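PDB 3K66: beta-amyloid-like protein, which is a nematode relative of the human amyloid precursor protein and probably binds heparin through its helical E2 domain. Local coordinates for residues P4-A9 with R84-A89; T12-D17 with E92-A97; R104-D109 with K131-A136. All blocks are in the same frame, centred on the assembly; numbering follows the deposited sequence.

All three contacts use the long helix 55-119, and they follow one another along it. Contact 1 lays the N-terminal segment 4-9 on residues 84-89; contact 2, its centre 9 Å away, joins the start of helix 14-53 to residues 92-97. These two are knit together: the Y5 hydroxyl probably bonds to E14, and Y5 O lies 3.0 Å from R94 NH2, a probable hydrogen bond. Contact 3 pairs residues 104-109 with 131-136, with its centre 18 Å from that of contact 2 and 27 Å from that of contact 1, touching neither. Helix 55-119 thus links a two-helix region to the bundle that includes helix 123-154.

Contact 1 of 3, residues P4-A9 with R84-A89; sequences PYFKIA and RKEIEA
F6 reaches across to I87 and E86 with the far end of its ring, and its path can be followed outward from CB. That atom directs the ring toward helix 55-119: CG stands opposite the carbonyl carbon (chi1 -66°), which carries the phenyl group across to the helix. Halfway along, one face of the ring is covered from within its own segment, since Y5 CD2 sits above its centre. Farther out, CE2 packs against the CG methylene of E86 at 4.0 Å, and at the tip CZ meets I87 CG1 at 3.9 Å, the two side chains running nearly perpendicular. A glutamate suits this partly exposed spot because its extended chain lends a methylene to the ring while the carboxylate travels on past it.

Y5 meets the same isoleucine obliquely, CE2 lying 4.0 Å from I87 CG1. The single CG1 methylene is therefore shared by two aromatic rings, while I87 also touches F18 and A21 of helix 14-53. Tyrosine fits a buried place with a polar far end: its hydroxyl probably bonds to E14, though the modelled distance is too short to be relied on, and R94 makes a cation-pi contact with its ring. The whole is an N-terminal segment folded back to lay aromatic side chains against the paired helices 14-53 and 55-119, the coiled-coil hairpin of the E2 fold.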
ATOM      1  N   PRO A   4      11.013   6.606  15.009  1.00 70.92           N
ATOM      2  CA  PRO A   4       9.893   7.395  15.535  1.00 69.26           C
ATOM      3  C   PRO A   4       8.595   7.116  14.758  1.00 67.93           C
ATOM      4  O   PRO A   4       7.490   7.368  15.240  1.00 67.56           O
ATOM      5  CB  PRO A   4      10.373   8.839  15.384  1.00 66.35           C
ATOM      6  CG  PRO A   4      11.310   8.778  14.238  1.00 68.87           C
ATOM      7  CD  PRO A   4      12.045   7.470  14.412  1.00 68.81           C
ATOM      8  N   TYR A   5       8.742   6.570  13.554  1.00 66.16           N
ATOM      9  CA  TYR A   5       7.610   6.236  12.688  1.00 65.10           C
ATOM     10  C   TYR A   5       6.561   5.314  13.314  1.00 64.86           C
ATOM     11  O   TYR A   5       5.365   5.483  13.070  1.00 64.00           O
ATOM     12  CB  TYR A   5       8.119   5.575  11.404  1.00 66.22           C
ATOM     13  CG  TYR A   5       7.008   4.910  10.613  1.00 66.41           C
ATOM     14  CD1 TYR A   5       6.187   5.662   9.767  1.00 65.97           C
ATOM     15  CD2 TYR A   5       6.705   3.550  10.794  1.00 66.09           C
ATOM     16  CE1 TYR A   5       5.088   5.091   9.123  1.00 64.50           C
ATOM     17  CE2 TYR A   5       5.602   2.968  10.161  1.00 65.23           C
ATOM     18  CZ  TYR A   5       4.798   3.750   9.326  1.00 65.97           C
ATOM     19  OH  TYR A   5       3.704   3.196   8.696  1.00 64.51           O
ATOM     20  N   PHE A   6       7.009   4.324  14.087  1.00 67.00           N
ATOM     21  CA  PHE A   6       6.103   3.353  14.723  1.00 67.49           C
ATOM     22  C   PHE A   6       5.229   3.819  15.884  1.00 69.30           C
ATOM     23  O   PHE A   6       4.307   3.094  16.268  1.00 68.89           O
ATOM     24  CB  PHE A   6       6.875   2.108  15.167  1.00 64.51           C
ATOM     25  CG  PHE A   6       7.438   1.317  14.029  1.00 64.14           C
ATOM     26  CD1 PHE A   6       8.769   1.467  13.660  1.00 64.31           C
ATOM     27  CD2 PHE A   6       6.622   0.466  13.292  1.00 63.78           C
ATOM     28  CE1 PHE A   6       9.291   0.789  12.569  1.00 66.10           C
ATOM     29  CE2 PHE A   6       7.120  -0.226  12.193  1.00 65.81           C
ATOM     30  CZ  PHE A   6       8.467  -0.066  11.824  1.00 66.29           C
ATOM     31  N   LYS A   7       5.482   5.007  16.439  1.00 72.41           N
ATOM     32  CA  LYS A   7       4.661   5.486  17.554  1.00 74.51           C
ATOM     33  C   LYS A   7       3.922   6.806  17.281  1.00 75.57           C
ATOM     34  O   LYS A   7       3.604   7.549  18.223  1.00 74.47           O
ATOM     35  CB  LYS A   7       5.519   5.606  18.824  1.00 76.59           C
ATOM     36  N   ILE A   8       3.644   7.071  15.997  1.00 75.16           N
ATOM     37  CA  ILE A   8       2.946   8.291  15.551  1.00 73.50           C
ATOM     38  C   ILE A   8       1.479   8.204  15.946  1.00 79.53           C
ATOM     39  O   ILE A   8       0.987   7.107  16.230  1.00 80.05           O
ATOM     40  CB  ILE A   8       3.022   8.484  14.016  1.00 69.08           C
ATOM     41  CG1 ILE A   8       4.469   8.728  13.605  1.00 66.67           C
ATOM     42  CG2 ILE A   8       2.149   9.675  13.589  1.00 66.43           C
ATOM     43  CD1 ILE A   8       4.660   8.897  12.106  1.00 57.76           C
ATOM     44  N   ALA A   9       0.768   9.332  15.935  1.00 83.30           N
ATOM     45  CA  ALA A   9      -0.624   9.307  16.350  1.00 86.57           C
ATOM     46  C   ALA A   9      -1.629  10.187  15.610  1.00 90.46           C
ATOM     47  O   ALA A   9      -2.742  10.369  16.083  1.00 93.79           O
ATOM     48  CB  ALA A   9      -0.688   9.623  17.823  1.00 88.65           C
ATOM     49  N   ARG A  84      11.167  -4.919   6.247  1.00 71.23           N
ATOM     50  CA  ARG A  84      10.297  -4.336   5.224  1.00 70.40           C
ATOM     51  C   ARG A  84       8.844  -4.724   5.474  1.00 71.16           C
ATOM     52  O   ARG A  84       7.935  -3.903   5.358  1.00 70.48           O
ATOM     53  CB  ARG A  84      10.724  -4.813   3.831  1.00 68.28           C
ATOM     54  CG  ARG A  84       9.932  -4.203   2.815  1.00 66.11           C
ATOM     55  N   LYS A  85       8.630  -5.987   5.814  1.00 72.67           N
ATOM     56  CA  LYS A  85       7.287  -6.468   6.079  1.00 75.34           C
ATOM     57  C   LYS A  85       6.699  -5.795   7.304  1.00 73.99           C
ATOM     58  O   LYS A  85       5.564  -5.329   7.263  1.00 75.46           O
ATOM     59  CB  LYS A  85       7.292  -7.982   6.260  1.00 77.55           C
ATOM     60  CG  LYS A  85       7.618  -8.733   4.989  1.00 82.19           C
ATOM     61  CD  LYS A  85       7.499 -10.219   5.214  1.00 87.31           C
ATOM     62  CE  LYS A  85       7.854 -11.002   3.966  1.00 90.79           C
ATOM     63  NZ  LYS A  85       7.716 -12.473   4.214  1.00 92.41           N
ATOM     64  N   GLU A  86       7.464  -5.736   8.391  1.00 74.15           N
ATOM     65  CA  GLU A  86       6.963  -5.097   9.609  1.00 76.14           C
ATOM     66  C   GLU A  86       6.446  -3.695   9.271  1.00 73.59           C
ATOM     67  O   GLU A  86       5.309  -3.344   9.604  1.00 74.56           O
ATOM     68  CB  GLU A  86       8.057  -5.021  10.701  1.00 79.25           C
ATOM     69  CG  GLU A  86       7.661  -4.181  11.940  1.00 86.81           C
ATOM     70  CD  GLU A  86       8.717  -4.203  13.068  1.00 93.27           C
ATOM     71  OE1 GLU A  86       9.929  -4.297  12.780  1.00 96.21           O
ATOM     72  OE2 GLU A  86       8.325  -4.106  14.246  1.00 96.72           O
ATOM     73  N   ILE A  87       7.262  -2.907   8.578  1.00 71.77           N
ATOM     74  CA  ILE A  87       6.855  -1.553   8.231  1.00 70.29           C
ATOM     75  C   ILE A  87       5.599  -1.517   7.337  1.00 68.20           C
ATOM     76  O   ILE A  87       4.828  -0.564   7.384  1.00 67.65           O
ATOM     77  CB  ILE A  87       8.023  -0.773   7.546  1.00 69.12           C
ATOM     78  CG1 ILE A  87       7.990   0.692   7.980  1.00 68.86           C
ATOM     79  CG2 ILE A  87       7.891  -0.836   6.023  1.00 68.52           C
ATOM     80  CD1 ILE A  87       9.102   1.531   7.378  1.00 70.95           C
ATOM     81  N   GLU A  88       5.386  -2.553   6.530  1.00 66.53           N
ATOM     82  CA  GLU A  88       4.228  -2.594   5.629  1.00 67.49           C
ATOM     83  C   GLU A  88       2.938  -2.977   6.354  1.00 66.12           C
ATOM     84  O   GLU A  88       1.879  -2.350   6.162  1.00 65.28           O
ATOM     85  CB  GLU A  88       4.500  -3.562   4.461  1.00 69.80           C
ATOM     86  CG  GLU A  88       5.600  -3.074   3.527  1.00 75.15           C
ATOM     87  CD  GLU A  88       5.851  -3.985   2.316  1.00 77.06           C
ATOM     88  OE1 GLU A  88       5.004  -4.850   2.015  1.00 79.53           O
ATOM     89  OE2 GLU A  88       6.895  -3.820   1.653  1.00 77.17           O
ATOM     90  N   ALA A  89       3.025  -4.018   7.174  1.00 64.65           N
ATOM     91  CA  ALA A  89       1.877  -4.464   7.944  1.00 62.73           C
ATOM     92  C   ALA A  89       1.338  -3.240   8.685  1.00 62.46           C
ATOM     93  O   ALA A  89       0.143  -2.935   8.614  1.00 61.61           O
ATOM     94  CB  ALA A  89       2.302  -5.548   8.923  1.00 61.35           C
TER

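Contact 2 of 3, residues T12-D17 with E92-A97; sequences TNEHDD and EERVQA
E14 and R94 form a buried salt bridge, with R94 NH1 donating to E14 OE1 at 3.0 Å. The bond is nearly straight (171° at the hydrogen). It leaves in the plane of the guanidinium group and arrives on the syn lone pair of the oxygen, although the carboxylate and guanidinium planes stand 79° apart. The second carboxylate oxygen, OE2, is hydrogen-bonded to H91 ND1 and has the Y5 hydroxyl as a probable further partner, while R94 NH2 turns to the carbonyl of Y5, so both buried charged groups have more than one partner. Such a pairing joins the first turn of helix 14-53 to helix 55-119, two helices of the E2 domain's N-terminal coiled coil. Were this glutamate replaced by an alanine, the buried R94 charge would probably be left without its carboxylate mate, H91 without its bonding partner and the Y5 hydroxyl without a probable one.

Outside the ion pair the stems pack. The glutamate bends at chi2 (64°), and its CG lies 4.0 Å from R94 CB and 4.2 Å from V95 CG2. Valine is apt here because one methyl meets the E14 stem while the side chain also touches H143 of helix 123-154.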
ATOM      1  N   THR A  12      -2.634  11.159   9.976  1.00 83.53           N
ATOM      2  CA  THR A  12      -3.234  12.016   8.951  1.00 79.66           C
ATOM      3  C   THR A  12      -2.340  12.072   7.719  1.00 78.12           C
ATOM      4  O   THR A  12      -2.834  12.191   6.601  1.00 78.68           O
ATOM      5  CB  THR A  12      -3.504  13.454   9.507  1.00 79.75           C
ATOM      6  OG1 THR A  12      -4.762  13.476  10.195  1.00 77.31           O
ATOM      7  CG2 THR A  12      -3.529  14.493   8.390  1.00 78.29           C
ATOM      8  N   ASN A  13      -1.028  12.013   7.922  1.00 75.26           N
ATOM      9  CA  ASN A  13      -0.113  12.025   6.796  1.00 73.02           C
ATOM     10  C   ASN A  13       0.690  10.741   6.734  1.00 70.89           C
ATOM     11  O   ASN A  13       1.912  10.766   6.549  1.00 71.76           O
ATOM     12  CB  ASN A  13       0.807  13.243   6.861  1.00 73.65           C
ATOM     13  CG  ASN A  13       0.137  14.488   6.342  1.00 74.92           C
ATOM     14  OD1 ASN A  13       0.746  15.548   6.279  1.00 76.03           O
ATOM     15  ND2 ASN A  13      -1.131  14.364   5.953  1.00 75.84           N
ATOM     16  N   GLU A  14      -0.008   9.619   6.885  1.00 68.24           N
ATOM     17  CA  GLU A  14       0.648   8.330   6.825  1.00 69.71           C
ATOM     18  C   GLU A  14       1.463   8.143   5.534  1.00 69.74           C
ATOM     19  O   GLU A  14       2.594   7.669   5.612  1.00 70.33           O
ATOM     20  CB  GLU A  14      -0.381   7.204   6.999  1.00 65.67           C
ATOM     21  CG  GLU A  14       0.199   5.796   6.915  1.00 65.53           C
ATOM     22  CD  GLU A  14       1.187   5.491   8.027  1.00 68.59           C
ATOM     23  OE1 GLU A  14       1.241   6.261   9.013  1.00 70.48           O
ATOM     24  OE2 GLU A  14       1.907   4.469   7.931  1.00 68.55           O
ATOM     25  N   HIS A  15       0.919   8.513   4.367  1.00 73.83           N
ATOM     26  CA  HIS A  15       1.665   8.348   3.105  1.00 78.45           C
ATOM     27  C   HIS A  15       3.044   8.940   3.218  1.00 75.07           C
ATOM     28  O   HIS A  15       4.020   8.285   2.887  1.00 75.95           O
ATOM     29  CB  HIS A  15       0.961   8.997   1.896  1.00 87.25           C
ATOM     30  CG  HIS A  15       1.697   8.848   0.585  1.00101.22           C
ATOM     31  ND1 HIS A  15       2.646   7.867   0.354  1.00107.56           N
ATOM     32  CD2 HIS A  15       1.574   9.519  -0.588  1.00107.89           C
ATOM     33  CE1 HIS A  15       3.066   7.945  -0.896  1.00112.48           C
ATOM     34  NE2 HIS A  15       2.433   8.936  -1.491  1.00112.24           N
ATOM     35  N   ASP A  16       3.133  10.167   3.714  1.00 72.43           N
ATOM     36  CA  ASP A  16       4.423  10.834   3.840  1.00 71.78           C
ATOM     37  C   ASP A  16       5.326  10.197   4.906  1.00 69.20           C
ATOM     38  O   ASP A  16       6.477   9.865   4.598  1.00 68.09           O
ATOM     39  CB  ASP A  16       4.211  12.315   4.145  1.00 74.31           C
ATOM     40  CG  ASP A  16       5.470  13.143   3.964  1.00 75.26           C
ATOM     41  OD1 ASP A  16       5.994  13.185   2.823  1.00 77.70           O
ATOM     42  OD2 ASP A  16       5.924  13.752   4.967  1.00 77.53           O
ATOM     43  N   ASP A  17       4.819   9.992   6.130  1.00 69.72           N
ATOM     44  CA  ASP A  17       5.634   9.404   7.207  1.00 70.85           C
ATOM     45  C   ASP A  17       6.200   8.055   6.793  1.00 68.09           C
ATOM     46  O   ASP A  17       7.356   7.739   7.079  1.00 67.71           O
ATOM     47  CB  ASP A  17       4.829   9.200   8.499  1.00 74.55           C
ATOM     48  CG  ASP A  17       3.771  10.256   8.714  1.00 79.53           C
ATOM     49  OD1 ASP A  17       4.118  11.453   8.730  1.00 82.16           O
ATOM     50  OD2 ASP A  17       2.589   9.876   8.869  1.00 85.18           O
ATOM     51  N   GLU A  92      -0.108  -0.686   6.053  1.00 65.07           N
ATOM     52  CA  GLU A  92      -1.403  -1.171   5.583  1.00 65.44           C
ATOM     53  C   GLU A  92      -2.452  -1.102   6.703  1.00 65.34           C
ATOM     54  O   GLU A  92      -3.619  -0.810   6.439  1.00 65.36           O
ATOM     55  CB  GLU A  92      -1.292  -2.608   5.037  1.00 65.07           C
ATOM     56  N   GLU A  93      -2.061  -1.363   7.949  1.00 63.20           N
ATOM     57  CA  GLU A  93      -3.037  -1.261   9.028  1.00 63.43           C
ATOM     58  C   GLU A  93      -3.511   0.189   9.178  1.00 62.71           C
ATOM     59  O   GLU A  93      -4.718   0.449   9.245  1.00 64.33           O
ATOM     60  CB  GLU A  93      -2.469  -1.747  10.355  1.00 65.32           C
ATOM     61  CG  GLU A  93      -2.635  -3.158  10.483  1.00 70.18           C
ATOM     62  N   ARG A  94      -2.591   1.148   9.197  1.00 60.63           N
ATOM     63  CA  ARG A  94      -3.027   2.536   9.337  1.00 60.00           C
ATOM     64  C   ARG A  94      -3.871   2.976   8.166  1.00 57.84           C
ATOM     65  O   ARG A  94      -4.957   3.510   8.354  1.00 58.35           O
ATOM     66  CB  ARG A  94      -1.830   3.482   9.492  1.00 58.39           C
ATOM     67  CG  ARG A  94      -1.051   3.229  10.754  1.00 59.71           C
ATOM     68  CD  ARG A  94       0.107   4.173  10.921  1.00 62.32           C
ATOM     69  NE  ARG A  94       0.962   3.747  12.034  1.00 64.85           N
ATOM     70  CZ  ARG A  94       2.158   4.263  12.284  1.00 64.34           C
ATOM     71  NH1 ARG A  94       2.629   5.223  11.494  1.00 64.40           N
ATOM     72  NH2 ARG A  94       2.868   3.823  13.313  1.00 63.92           N
ATOM     73  N   VAL A  95      -3.375   2.751   6.956  1.00 58.07           N
ATOM     74  CA  VAL A  95      -4.099   3.155   5.760  1.00 59.81           C
ATOM     75  C   VAL A  95      -5.533   2.608   5.773  1.00 60.97           C
ATOM     76  O   VAL A  95      -6.477   3.327   5.453  1.00 59.98           O
ATOM     77  CB  VAL A  95      -3.348   2.684   4.470  1.00 58.82           C
ATOM     78  CG1 VAL A  95      -4.019   3.280   3.218  1.00 58.89           C
ATOM     79  CG2 VAL A  95      -1.893   3.119   4.514  1.00 55.04           C
ATOM     80  N   GLN A  96      -5.709   1.339   6.132  1.00 65.62           N
ATOM     81  CA  GLN A  96      -7.063   0.784   6.164  1.00 71.10           C
ATOM     82  C   GLN A  96      -7.877   1.495   7.229  1.00 71.00           C
ATOM     83  O   GLN A  96      -9.071   1.759   7.043  1.00 70.89           O
ATOM     84  CB  GLN A  96      -7.061  -0.719   6.460  1.00 73.79           C
ATOM     85  CG  GLN A  96      -7.578  -1.608   5.308  1.00 84.57           C
ATOM     86  CD  GLN A  96      -6.472  -2.485   4.695  1.00 91.00           C
ATOM     87  OE1 GLN A  96      -5.961  -2.225   3.586  1.00 93.22           O
ATOM     88  NE2 GLN A  96      -6.094  -3.524   5.428  1.00 94.79           N
ATOM     89  N   ALA A  97      -7.238   1.793   8.354  1.00 70.23           N
ATOM     90  CA  ALA A  97      -7.955   2.485   9.412  1.00 70.37           C
ATOM     91  C   ALA A  97      -8.342   3.887   8.936  1.00 69.83           C
ATOM     92  O   ALA A  97      -9.477   4.317   9.117  1.00 68.68           O
ATOM     93  CB  ALA A  97      -7.097   2.570  10.680  1.00 70.97           C
TER

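Contact 3 of 3, residues R104-D109 with K131-A136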
ATOM      1  N   ARG A 104     -16.633   6.174   7.399  1.00 67.05           N
ATOM      2  CA  ARG A 104     -17.458   6.377   8.580  1.00 71.43           C
ATOM      3  C   ARG A 104     -17.986   7.793   8.554  1.00 71.40           C
ATOM      4  O   ARG A 104     -19.188   8.025   8.500  1.00 72.27           O
ATOM      5  CB  ARG A 104     -16.590   6.157   9.816  1.00 74.56           C
ATOM      6  CG  ARG A 104     -17.309   6.099  11.148  1.00 82.22           C
ATOM      7  CD  ARG A 104     -16.284   6.051  12.282  1.00 89.52           C
ATOM      8  NE  ARG A 104     -16.897   6.047  13.611  1.00 94.80           N
ATOM      9  CZ  ARG A 104     -16.209   6.136  14.750  1.00 96.29           C
ATOM     10  NH1 ARG A 104     -14.884   6.238  14.716  1.00 95.06           N
ATOM     11  NH2 ARG A 104     -16.837   6.118  15.923  1.00 95.58           N
ATOM     12  N   ASP A 105     -17.066   8.744   8.575  1.00 71.67           N
ATOM     13  CA  ASP A 105     -17.449  10.148   8.579  1.00 72.65           C
ATOM     14  C   ASP A 105     -18.136  10.609   7.279  1.00 70.60           C
ATOM     15  O   ASP A 105     -19.050  11.429   7.308  1.00 69.43           O
ATOM     16  CB  ASP A 105     -16.230  11.025   8.893  1.00 77.97           C
ATOM     17  CG  ASP A 105     -15.555  10.642  10.208  1.00 82.17           C
ATOM     18  OD1 ASP A 105     -16.207  10.000  11.065  1.00 84.93           O
ATOM     19  OD2 ASP A 105     -14.368  10.997  10.367  1.00 86.46           O
ATOM     20  N   ALA A 106     -17.723  10.085   6.133  1.00 68.58           N
ATOM     21  CA  ALA A 106     -18.371  10.498   4.889  1.00 67.94           C
ATOM     22  C   ALA A 106     -19.835  10.071   4.913  1.00 67.56           C
ATOM     23  O   ALA A 106     -20.716  10.729   4.327  1.00 65.97           O
ATOM     24  CB  ALA A 106     -17.674   9.892   3.683  1.00 65.72           C
ATOM     25  N   THR A 107     -20.090   8.956   5.589  1.00 66.68           N
ATOM     26  CA  THR A 107     -21.436   8.416   5.710  1.00 68.47           C
ATOM     27  C   THR A 107     -22.291   9.319   6.591  1.00 68.83           C
ATOM     28  O   THR A 107     -23.421   9.657   6.225  1.00 69.23           O
ATOM     29  CB  THR A 107     -21.398   6.990   6.323  1.00 69.58           C
ATOM     30  OG1 THR A 107     -20.713   6.102   5.432  1.00 69.90           O
ATOM     31  CG2 THR A 107     -22.800   6.467   6.582  1.00 68.60           C
ATOM     32  N   HIS A 108     -21.755   9.700   7.753  1.00 71.07           N
ATOM     33  CA  HIS A 108     -22.469  10.573   8.693  1.00 71.22           C
ATOM     34  C   HIS A 108     -22.954  11.815   7.979  1.00 70.02           C
ATOM     35  O   HIS A 108     -24.141  12.088   7.952  1.00 69.67           O
ATOM     36  CB  HIS A 108     -21.549  10.980   9.849  1.00 72.27           C
ATOM     37  CG  HIS A 108     -22.136  12.011  10.761  1.00 75.51           C
ATOM     38  ND1 HIS A 108     -22.968  11.693  11.819  1.00 76.92           N
ATOM     39  CD2 HIS A 108     -22.046  13.362  10.746  1.00 76.00           C
ATOM     40  CE1 HIS A 108     -23.363  12.804  12.411  1.00 78.74           C
ATOM     41  NE2 HIS A 108     -22.819  13.830  11.783  1.00 78.91           N
ATOM     42  N   ASP A 109     -22.022  12.570   7.412  1.00 69.41           N
ATOM     43  CA  ASP A 109     -22.383  13.772   6.679  1.00 69.67           C
ATOM     44  C   ASP A 109     -23.488  13.420   5.670  1.00 69.00           C
ATOM     45  O   ASP A 109     -24.393  14.223   5.438  1.00 69.95           O
ATOM     46  CB  ASP A 109     -21.176  14.352   5.926  1.00 72.97           C
ATOM     47  CG  ASP A 109     -20.068  14.829   6.854  1.00 76.27           C
ATOM     48  OD1 ASP A 109     -20.366  15.413   7.909  1.00 81.32           O
ATOM     49  OD2 ASP A 109     -18.884  14.644   6.520  1.00 78.00           O
ATOM     50  N   LYS A 131     -20.848  12.098  -3.000  1.00 63.48           N
ATOM     51  CA  LYS A 131     -19.605  12.059  -3.764  1.00 63.77           C
ATOM     52  C   LYS A 131     -18.417  11.837  -2.846  1.00 64.17           C
ATOM     53  O   LYS A 131     -17.437  11.195  -3.222  1.00 64.82           O
ATOM     54  CB  LYS A 131     -19.410  13.351  -4.567  1.00 64.47           C
ATOM     55  CG  LYS A 131     -20.611  13.687  -5.439  1.00 67.37           C
ATOM     56  CD  LYS A 131     -20.258  14.425  -6.725  1.00 68.15           C
ATOM     57  CE  LYS A 131     -20.041  15.907  -6.484  1.00 70.53           C
ATOM     58  NZ  LYS A 131     -19.954  16.669  -7.763  1.00 69.45           N
ATOM     59  N   ALA A 132     -18.502  12.355  -1.627  1.00 64.41           N
ATOM     60  CA  ALA A 132     -17.413  12.174  -0.674  1.00 62.21           C
ATOM     61  C   ALA A 132     -17.357  10.700  -0.277  1.00 60.23           C
ATOM     62  O   ALA A 132     -16.289  10.076  -0.233  1.00 57.43           O
ATOM     63  CB  ALA A 132     -17.635  13.046   0.549  1.00 62.57           C
ATOM     64  N   TYR A 133     -18.527  10.144   0.007  1.00 56.51           N
ATOM     65  CA  TYR A 133     -18.607   8.745   0.394  1.00 53.99           C
ATOM     66  C   TYR A 133     -18.082   7.861  -0.724  1.00 53.17           C
ATOM     67  O   TYR A 133     -17.385   6.872  -0.468  1.00 53.22           O
ATOM     68  CB  TYR A 133     -20.052   8.366   0.721  1.00 52.79           C
ATOM     69  CG  TYR A 133     -20.220   6.895   0.938  1.00 51.20           C
ATOM     70  CD1 TYR A 133     -19.663   6.256   2.048  1.00 52.00           C
ATOM     71  CD2 TYR A 133     -20.880   6.122  -0.009  1.00 50.74           C
ATOM     72  CE1 TYR A 133     -19.758   4.880   2.196  1.00 52.73           C
ATOM     73  CE2 TYR A 133     -20.986   4.750   0.117  1.00 50.39           C
ATOM     74  CZ  TYR A 133     -20.420   4.130   1.222  1.00 54.02           C
ATOM     75  OH  TYR A 133     -20.513   2.750   1.342  1.00 54.52           O
ATOM     76  N   ILE A 134     -18.429   8.213  -1.960  1.00 51.06           N
ATOM     77  CA  ILE A 134     -17.991   7.464  -3.126  1.00 49.20           C
ATOM     78  C   ILE A 134     -16.474   7.516  -3.267  1.00 49.43           C
ATOM     79  O   ILE A 134     -15.811   6.502  -3.466  1.00 49.13           O
ATOM     80  CB  ILE A 134     -18.639   8.038  -4.411  1.00 48.24           C
ATOM     81  CG1 ILE A 134     -20.092   7.566  -4.484  1.00 45.41           C
ATOM     82  CG2 ILE A 134     -17.853   7.606  -5.663  1.00 43.22           C
ATOM     83  CD1 ILE A 134     -20.829   8.082  -5.679  1.00 43.13           C
ATOM     84  N   ARG A 135     -15.926   8.717  -3.171  1.00 53.15           N
ATOM     85  CA  ARG A 135     -14.483   8.908  -3.278  1.00 53.64           C
ATOM     86  C   ARG A 135     -13.837   7.970  -2.270  1.00 53.96           C
ATOM     87  O   ARG A 135     -12.894   7.254  -2.603  1.00 54.45           O
ATOM     88  CB  ARG A 135     -14.130  10.368  -2.950  1.00 54.41           C
ATOM     89  CG  ARG A 135     -13.453  11.123  -4.086  1.00 56.53           C
ATOM     90  CD  ARG A 135     -13.202  12.592  -3.768  1.00 54.70           C
ATOM     91  NE  ARG A 135     -14.423  13.370  -3.873  1.00 57.06           N
ATOM     92  CZ  ARG A 135     -15.007  13.968  -2.846  1.00 60.22           C
ATOM     93  NH1 ARG A 135     -14.455  13.862  -1.642  1.00 60.26           N
ATOM     94  NH2 ARG A 135     -16.135  14.658  -3.027  1.00 60.69           N
ATOM     95  N   ALA A 136     -14.372   7.962  -1.046  1.00 54.15           N
ATOM     96  CA  ALA A 136     -13.843   7.130   0.040  1.00 55.45           C
ATOM     97  C   ALA A 136     -13.765   5.652  -0.302  1.00 55.66           C
ATOM     98  O   ALA A 136     -12.705   5.036  -0.206  1.00 55.89           O
ATOM     99  CB  ALA A 136     -14.671   7.319   1.301  1.00 55.59           C
TER
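The helical segments 104-109 and 131-136 run nearly antiparallel, their directions 162° apart and their axes approaching to 8.4 Å, with the CA atoms of A106 and Y133 only 4.8 Å from each other. This is the pairing of helix 55-119 with helix 123-154 in the C-terminal helical bundle of the E2 domain, where helix 163-182 packs alongside.

The small A106 side chain is consistent with so close an approach at this point. Its CB points toward the facing helix and lies 3.6 Å from Y133 CA, against the backbone itself and not merely against side chains. From there it also reaches A132 CB at 4.4 Å and Y133 CB at 4.1 Å, so that the A106 methyl meets both the A132 methyl and the base of the tyrosine.

Y133 takes the opposite role, a large residue leading away from the point of closest approach. With CG anti to the backbone N (chi1 172°), the ring is carried out beside the helix pair, presents its edge to A106 CB, and touches R176 and T180 of helix 163-182. T107 runs next to it, the two side chains pointing the same way. Threonine is well suited to this partly exposed margin because its hydroxyl finds a partner in its own helix: OG1 is hydrogen-bonded to the carbonyl of K103. That same oxygen rests 3.5 Å from CD1 of the Y133 ring.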